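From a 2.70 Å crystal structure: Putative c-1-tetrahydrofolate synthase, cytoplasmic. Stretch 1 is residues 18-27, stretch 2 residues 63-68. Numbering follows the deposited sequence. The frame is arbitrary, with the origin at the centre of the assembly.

Stretch 1 (18-27) IRSELKDKVA
Stretch 2, residues 63-68: AEVGMA

Where a chain leaves a helix, its last carbonyls lack their usual helical partners, and a neighbouring helix can pack against the turn through apolar side chains, a salt bridge and a shared water; this putative C-1-tetrahydrofolate synthase offers a worked example. Residues 18-27 are helical throughout, with phi/psi near -60/-45 and i to i+4 bonds such as V26 N to L22 O at 2.8 Å. In the second stretch A63 and E64 are helical, V65 sits at -91/-9, and G66 turns to a positive phi (85/24) in a Schellman motif. M67 and A68 then extend, near -85/157. The register is set by K23 and V65, whose CA atoms lie 4.0 Å apart.

R19 (m, t, m, chi4 -77°) points its CA-to-CB bond toward the second stretch. Its NE forms a salt bridge with OE1 of E64 (m, t, chi3 34°) that includes a weak hydrogen bond, at 3.5 Å and a bent 135°. R19 O also meets V65 CG2 at 3.4 Å. One turn on, L22 (m, t), buried, lays its CB 3.7 Å from V65 CG1; V65 is in the t rotamer.

K23, t at all four chi angles, starts sideways and leads its amine away, so its contacts are made close to the backbone: CG lies 3.6 Å from E64 O, and CA 3.6 Å from V65 O. A water donates to both K23 O (2.6 Å) and V65 O (2.7 Å), bridging two carbonyls that cannot bond each other.

V26 (t) completes the apolar patch. Its CG2 lies 3.6 Å from V65 CG1 and 4.3 Å from CE of M67 (m, t, t), while its CG1 is 3.7 Å from G66 O. A CB on G66 would point toward the helix, 3.8 Å from V26 CG1, but would jam against the V65 carbonyl; that backbone strain by itself calls for glycine.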

# COMPACT_ATOMS: atom_id res chain seq x y z
N ILE A 18 -21.53 -7.66 -16.14
CA ILE A 18 -21.47 -6.70 -15.05
C ILE A 18 -22.26 -5.43 -15.35
O ILE A 18 -22.99 -4.94 -14.50
CB ILE A 18 -20.00 -6.35 -14.68
CG1 ILE A 18 -19.38 -7.51 -13.90
CG2 ILE A 18 -19.94 -5.08 -13.85
CD1 ILE A 18 -17.88 -7.40 -13.73
N ARG A 19 -22.13 -4.91 -16.57
CA ARG A 19 -22.92 -3.74 -16.98
C ARG A 19 -24.41 -3.99 -16.83
O ARG A 19 -25.15 -3.11 -16.39
CB ARG A 19 -22.59 -3.32 -18.42
CG ARG A 19 -21.21 -2.68 -18.58
CD ARG A 19 -21.09 -1.92 -19.89
NE ARG A 19 -21.24 -2.78 -21.06
CZ ARG A 19 -20.30 -3.60 -21.53
NH1 ARG A 19 -19.12 -3.70 -20.92
NH2 ARG A 19 -20.53 -4.34 -22.61
N SER A 20 -24.85 -5.19 -17.20
CA SER A 20 -26.25 -5.59 -17.04
C SER A 20 -26.67 -5.61 -15.57
O SER A 20 -27.76 -5.16 -15.22
CB SER A 20 -26.49 -6.97 -17.65
OG SER A 20 -27.80 -7.44 -17.36
N GLU A 21 -25.80 -6.15 -14.72
CA GLU A 21 -26.06 -6.20 -13.28
C GLU A 21 -26.14 -4.80 -12.68
O GLU A 21 -27.03 -4.53 -11.87
CB GLU A 21 -24.97 -7.01 -12.58
CG GLU A 21 -25.03 -8.49 -12.89
CD GLU A 21 -23.72 -9.20 -12.65
OE1 GLU A 21 -22.84 -8.67 -11.93
OE2 GLU A 21 -23.56 -10.32 -13.18
N LEU A 22 -25.22 -3.92 -13.07
CA LEU A 22 -25.24 -2.53 -12.63
C LEU A 22 -26.52 -1.83 -13.07
O LEU A 22 -27.14 -1.11 -12.30
CB LEU A 22 -24.03 -1.77 -13.17
CG LEU A 22 -22.67 -2.16 -12.58
CD1 LEU A 22 -21.54 -1.67 -13.47
CD2 LEU A 22 -22.52 -1.62 -11.16
N LYS A 23 -26.90 -2.05 -14.33
CA LYS A 23 -28.13 -1.48 -14.88
C LYS A 23 -29.31 -1.82 -13.98
O LYS A 23 -30.07 -0.94 -13.59
CB LYS A 23 -28.37 -2.01 -16.30
CG LYS A 23 -29.48 -1.30 -17.07
CD LYS A 23 -29.89 -2.10 -18.31
CE LYS A 23 -31.02 -1.41 -19.06
NZ LYS A 23 -31.78 -2.34 -19.94
N ASP A 24 -29.45 -3.11 -13.64
CA ASP A 24 -30.53 -3.57 -12.77
C ASP A 24 -30.45 -2.96 -11.37
O ASP A 24 -31.46 -2.50 -10.84
CB ASP A 24 -30.51 -5.10 -12.66
CG ASP A 24 -31.02 -5.79 -13.92
OD1 ASP A 24 -31.31 -5.10 -14.92
OD2 ASP A 24 -31.12 -7.04 -13.92
N LYS A 25 -29.25 -2.94 -10.78
CA LYS A 25 -29.05 -2.36 -9.45
C LYS A 25 -29.44 -0.88 -9.43
O LYS A 25 -30.20 -0.45 -8.55
CB LYS A 25 -27.60 -2.52 -8.99
CG LYS A 25 -27.23 -3.94 -8.59
CD LYS A 25 -25.75 -4.05 -8.25
CE LYS A 25 -25.31 -5.49 -8.08
NZ LYS A 25 -23.84 -5.59 -7.84
N VAL A 26 -28.94 -0.12 -10.39
CA VAL A 26 -29.30 1.29 -10.54
C VAL A 26 -30.81 1.49 -10.70
O VAL A 26 -31.37 2.44 -10.17
CB VAL A 26 -28.55 1.93 -11.74
CG1 VAL A 26 -29.12 3.30 -12.07
CG2 VAL A 26 -27.06 2.03 -11.44
N ALA A 27 -31.46 0.57 -11.42
CA ALA A 27 -32.92 0.63 -11.62
C ALA A 27 -33.68 0.29 -10.34
O ALA A 27 -34.77 0.80 -10.10
CB ALA A 27 -33.33 -0.32 -12.74
N ALA A 63 -24.29 5.70 -19.62
CA ALA A 63 -25.64 5.84 -20.17
C ALA A 63 -26.38 4.49 -20.29
O ALA A 63 -27.59 4.44 -20.07
CB ALA A 63 -25.59 6.53 -21.53
N GLU A 64 -25.65 3.43 -20.63
CA GLU A 64 -26.23 2.08 -20.73
C GLU A 64 -26.76 1.55 -19.39
O GLU A 64 -27.70 0.76 -19.36
CB GLU A 64 -25.21 1.07 -21.25
CG GLU A 64 -24.82 1.27 -22.70
CD GLU A 64 -23.68 0.35 -23.12
OE1 GLU A 64 -23.63 -0.80 -22.62
OE2 GLU A 64 -22.84 0.78 -23.94
N VAL A 65 -26.12 1.98 -18.30
CA VAL A 65 -26.47 1.54 -16.95
C VAL A 65 -27.51 2.46 -16.28
O VAL A 65 -28.03 2.15 -15.22
CB VAL A 65 -25.18 1.42 -16.08
CG1 VAL A 65 -25.51 1.35 -14.60
CG2 VAL A 65 -24.37 0.21 -16.51
N GLY A 66 -27.81 3.59 -16.92
CA GLY A 66 -28.81 4.52 -16.40
C GLY A 66 -28.28 5.51 -15.37
O GLY A 66 -29.05 6.02 -14.55
N MET A 67 -26.98 5.77 -15.42
CA MET A 67 -26.36 6.77 -14.56
C MET A 67 -26.43 8.14 -15.22
O MET A 67 -26.57 8.24 -16.44
CB MET A 67 -24.89 6.42 -14.30
CG MET A 67 -24.70 5.27 -13.35
SD MET A 67 -22.96 4.89 -13.07
CE MET A 67 -23.10 3.59 -11.84
N ALA A 68 -26.34 9.18 -14.41
CA ALA A 68 -26.21 10.54 -14.92
C ALA A 68 -24.75 10.76 -15.31
O ALA A 68 -23.86 10.09 -14.79
CB ALA A 68 -26.66 11.56 -13.89
O HOH W 1 -30.55 1.10 -15.16